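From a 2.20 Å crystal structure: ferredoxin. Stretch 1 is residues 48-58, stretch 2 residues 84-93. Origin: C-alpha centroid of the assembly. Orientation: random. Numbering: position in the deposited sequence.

Stretch 1 48-58: ICKHVSGKVAA
Stretch 2 84-93: GENDGAVFEL

A beta bulge interrupts the antiparallel pairing of strand 48-53 with strand 90-92: one carbonyl, Val-90 O, accepts from two successive amides, Val-52 N at 3.0 Å and Ser-53 N at 3.3 Å. The register therefore slips by one residue, from His-51 opposite Phe-91 (CA-CA 4.6 Å) to Ser-53 opposite Val-90 (CA-CA 4.8 Å). Val-52, the extra residue, leaves extended geometry at phi/psi -107/-19. Val-90 N returns a bond to Ser-53 O (2.9 Å). Before the bulge, Lys-50 and Glu-92 form a reciprocal pair, Lys-50 N to Glu-92 O at 2.8 Å and Glu-92 N to Lys-50 O at 2.7 Å. The strand axes approach to 4.5 Å, with N-to-C directions 139° apart.

Lys-50 and Glu-92 share one sheet face with Ser-53 and Val-90. Glu-92 is extended (chi1 and chi2 both t), and its OE1 meets Lys-50 NZ at 3.0 Å in a salt bridge whose hydrogen bond is weak. At the bulge, Val-52 (m) packs against Val-90 (t), CG2 to CG1 at 3.3 Å.

His-51 (t) and Phe-91 (m, chi2 90°) occupy the other face, their rings oblique, with planes at 37° and centroids 5.5 Å apart. His-51 NE2 donates weakly to Ser-53 O (2.9 Å) and Gly-54 O (2.6 Å), tying the ring to the backbone at the bulge and just after it. Val-56 (t) packs nearby, its CG2 lying 3.7 Å from Phe-91 CZ and 4.2 Å from Ala-89 CB.

Gly-54, at phi/psi 88/169, lies against Ala-89 (CA-CA 4.0 Å); a CB here would fall 2.4 Å from Ala-89 CA. A type II turn from Asn-86 to Ala-89, closed by Ala-89 N to Asn-86 O (2.9 Å), precedes strand 90-92. Asn-86 (m) anchors the loop following strand 48-53, donating from ND2 to Lys-55 O at 2.8 Å.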

# COMPACT_ATOMS: atom_id res chain seq x y z
N ILE A 48 5.18 1.98 -4.51
CA ILE A 48 4.92 0.59 -4.87
C ILE A 48 5.09 -0.41 -3.74
O ILE A 48 6.05 -0.36 -2.99
CB ILE A 48 5.83 0.16 -6.02
CG1 ILE A 48 5.40 0.85 -7.31
CG2 ILE A 48 5.79 -1.36 -6.17
CD1 ILE A 48 3.99 0.49 -7.73
N CYS A 49 4.14 -1.34 -3.64
CA CYS A 49 4.19 -2.39 -2.64
C CYS A 49 3.53 -3.60 -3.28
O CYS A 49 3.03 -3.50 -4.40
CB CYS A 49 3.43 -1.98 -1.40
SG CYS A 49 1.71 -1.76 -1.67
N LYS A 50 3.53 -4.74 -2.60
CA LYS A 50 2.91 -5.92 -3.18
C LYS A 50 1.82 -6.48 -2.29
O LYS A 50 2.05 -6.75 -1.12
CB LYS A 50 3.96 -7.01 -3.44
CG LYS A 50 4.55 -6.97 -4.83
CD LYS A 50 6.00 -6.54 -4.80
CE LYS A 50 6.88 -7.65 -4.23
NZ LYS A 50 8.17 -7.14 -3.68
N HIS A 51 0.62 -6.63 -2.85
CA HIS A 51 -0.50 -7.18 -2.11
C HIS A 51 -0.39 -8.71 -2.19
O HIS A 51 -0.56 -9.29 -3.26
CB HIS A 51 -1.82 -6.72 -2.72
CG HIS A 51 -3.03 -7.38 -2.14
ND1 HIS A 51 -4.21 -7.53 -2.84
CD2 HIS A 51 -3.25 -7.93 -0.92
CE1 HIS A 51 -5.10 -8.14 -2.08
NE2 HIS A 51 -4.54 -8.39 -0.91
N VAL A 52 -0.09 -9.34 -1.05
CA VAL A 52 0.06 -10.79 -1.02
C VAL A 52 -1.06 -11.57 -0.34
O VAL A 52 -1.19 -12.77 -0.57
CB VAL A 52 1.38 -11.23 -0.35
CG1 VAL A 52 2.56 -10.76 -1.20
CG2 VAL A 52 1.46 -10.69 1.07
N SER A 53 -1.86 -10.91 0.49
CA SER A 53 -2.96 -11.60 1.14
C SER A 53 -4.04 -10.64 1.55
O SER A 53 -3.79 -9.45 1.71
CB SER A 53 -2.49 -12.36 2.38
OG SER A 53 -1.23 -12.97 2.19
N GLY A 54 -5.25 -11.16 1.73
CA GLY A 54 -6.35 -10.33 2.15
C GLY A 54 -7.14 -9.65 1.05
O GLY A 54 -6.74 -9.63 -0.11
N LYS A 55 -8.28 -9.09 1.43
CA LYS A 55 -9.15 -8.41 0.49
C LYS A 55 -8.75 -6.97 0.27
O LYS A 55 -8.63 -6.19 1.23
CB LYS A 55 -10.59 -8.46 0.98
CG LYS A 55 -11.27 -9.80 0.81
CD LYS A 55 -12.39 -9.97 1.83
CE LYS A 55 -12.58 -11.44 2.21
NZ LYS A 55 -11.40 -12.28 1.84
N VAL A 56 -8.54 -6.61 -0.99
CA VAL A 56 -8.21 -5.25 -1.35
C VAL A 56 -8.87 -4.97 -2.69
O VAL A 56 -8.68 -5.72 -3.65
CB VAL A 56 -6.70 -5.02 -1.48
CG1 VAL A 56 -6.44 -3.58 -1.86
CG2 VAL A 56 -6.01 -5.34 -0.15
N ALA A 57 -9.65 -3.89 -2.73
CA ALA A 57 -10.37 -3.48 -3.93
C ALA A 57 -9.44 -3.39 -5.14
O ALA A 57 -8.32 -2.88 -5.04
CB ALA A 57 -11.06 -2.15 -3.68
N ALA A 58 -9.92 -3.91 -6.27
CA ALA A 58 -9.15 -3.91 -7.51
C ALA A 58 -8.70 -2.51 -7.86
O ALA A 58 -9.36 -1.52 -7.55
CB ALA A 58 -9.98 -4.49 -8.63
N GLY A 84 -12.43 -1.40 7.25
CA GLY A 84 -12.60 -2.68 7.92
C GLY A 84 -12.40 -3.89 7.03
O GLY A 84 -11.85 -4.91 7.47
N GLU A 85 -12.84 -3.80 5.78
CA GLU A 85 -12.71 -4.91 4.85
C GLU A 85 -11.26 -5.31 4.56
O GLU A 85 -10.99 -6.42 4.09
CB GLU A 85 -13.42 -4.57 3.53
CG GLU A 85 -12.99 -3.25 2.92
CD GLU A 85 -12.97 -3.27 1.40
OE1 GLU A 85 -13.96 -2.81 0.80
OE2 GLU A 85 -11.97 -3.74 0.82
N ASN A 86 -10.32 -4.42 4.86
CA ASN A 86 -8.91 -4.70 4.62
C ASN A 86 -8.19 -5.27 5.84
O ASN A 86 -7.00 -5.58 5.79
CB ASN A 86 -8.21 -3.42 4.16
CG ASN A 86 -8.90 -2.76 2.97
OD1 ASN A 86 -9.35 -1.61 3.06
ND2 ASN A 86 -8.99 -3.49 1.87
N ASP A 87 -8.91 -5.40 6.95
CA ASP A 87 -8.32 -5.93 8.17
C ASP A 87 -7.73 -7.33 7.96
O ASP A 87 -8.44 -8.28 7.65
CB ASP A 87 -9.37 -5.97 9.29
CG ASP A 87 -8.76 -6.27 10.65
OD1 ASP A 87 -9.52 -6.38 11.63
OD2 ASP A 87 -7.52 -6.39 10.75
N GLY A 88 -6.42 -7.45 8.15
CA GLY A 88 -5.79 -8.74 7.97
C GLY A 88 -5.03 -8.85 6.67
O GLY A 88 -4.36 -9.85 6.42
N ALA A 89 -5.14 -7.82 5.82
CA ALA A 89 -4.44 -7.83 4.54
C ALA A 89 -2.94 -7.79 4.78
O ALA A 89 -2.47 -7.18 5.75
CB ALA A 89 -4.86 -6.64 3.71
N VAL A 90 -2.19 -8.44 3.90
CA VAL A 90 -0.75 -8.48 4.02
C VAL A 90 -0.08 -7.87 2.80
O VAL A 90 -0.42 -8.20 1.67
CB VAL A 90 -0.27 -9.91 4.17
CG1 VAL A 90 1.25 -9.93 4.32
CG2 VAL A 90 -0.95 -10.53 5.38
N PHE A 91 0.89 -6.98 3.02
CA PHE A 91 1.60 -6.34 1.92
C PHE A 91 3.10 -6.52 2.10
O PHE A 91 3.61 -6.47 3.20
CB PHE A 91 1.26 -4.84 1.84
CG PHE A 91 -0.21 -4.56 1.73
CD1 PHE A 91 -0.98 -4.39 2.86
CD2 PHE A 91 -0.81 -4.45 0.48
CE1 PHE A 91 -2.36 -4.10 2.76
CE2 PHE A 91 -2.17 -4.17 0.36
CZ PHE A 91 -2.95 -3.99 1.50
N GLU A 92 3.80 -6.72 0.99
CA GLU A 92 5.24 -6.90 1.00
C GLU A 92 5.91 -5.67 0.38
O GLU A 92 5.53 -5.21 -0.70
CB GLU A 92 5.55 -8.18 0.22
CG GLU A 92 6.97 -8.39 -0.16
CD GLU A 92 7.13 -9.66 -0.98
OE1 GLU A 92 7.89 -9.65 -1.98
OE2 GLU A 92 6.47 -10.66 -0.63
N LEU A 93 6.89 -5.10 1.09
CA LEU A 93 7.58 -3.91 0.62
C LEU A 93 8.85 -4.28 -0.12
O LEU A 93 9.42 -3.38 -0.76
CB LEU A 93 7.92 -3.00 1.79
CG LEU A 93 6.74 -2.45 2.60
CD1 LEU A 93 7.00 -2.66 4.08
CD2 LEU A 93 6.53 -0.97 2.29
OXT LEU A 93 9.24 -5.47 -0.07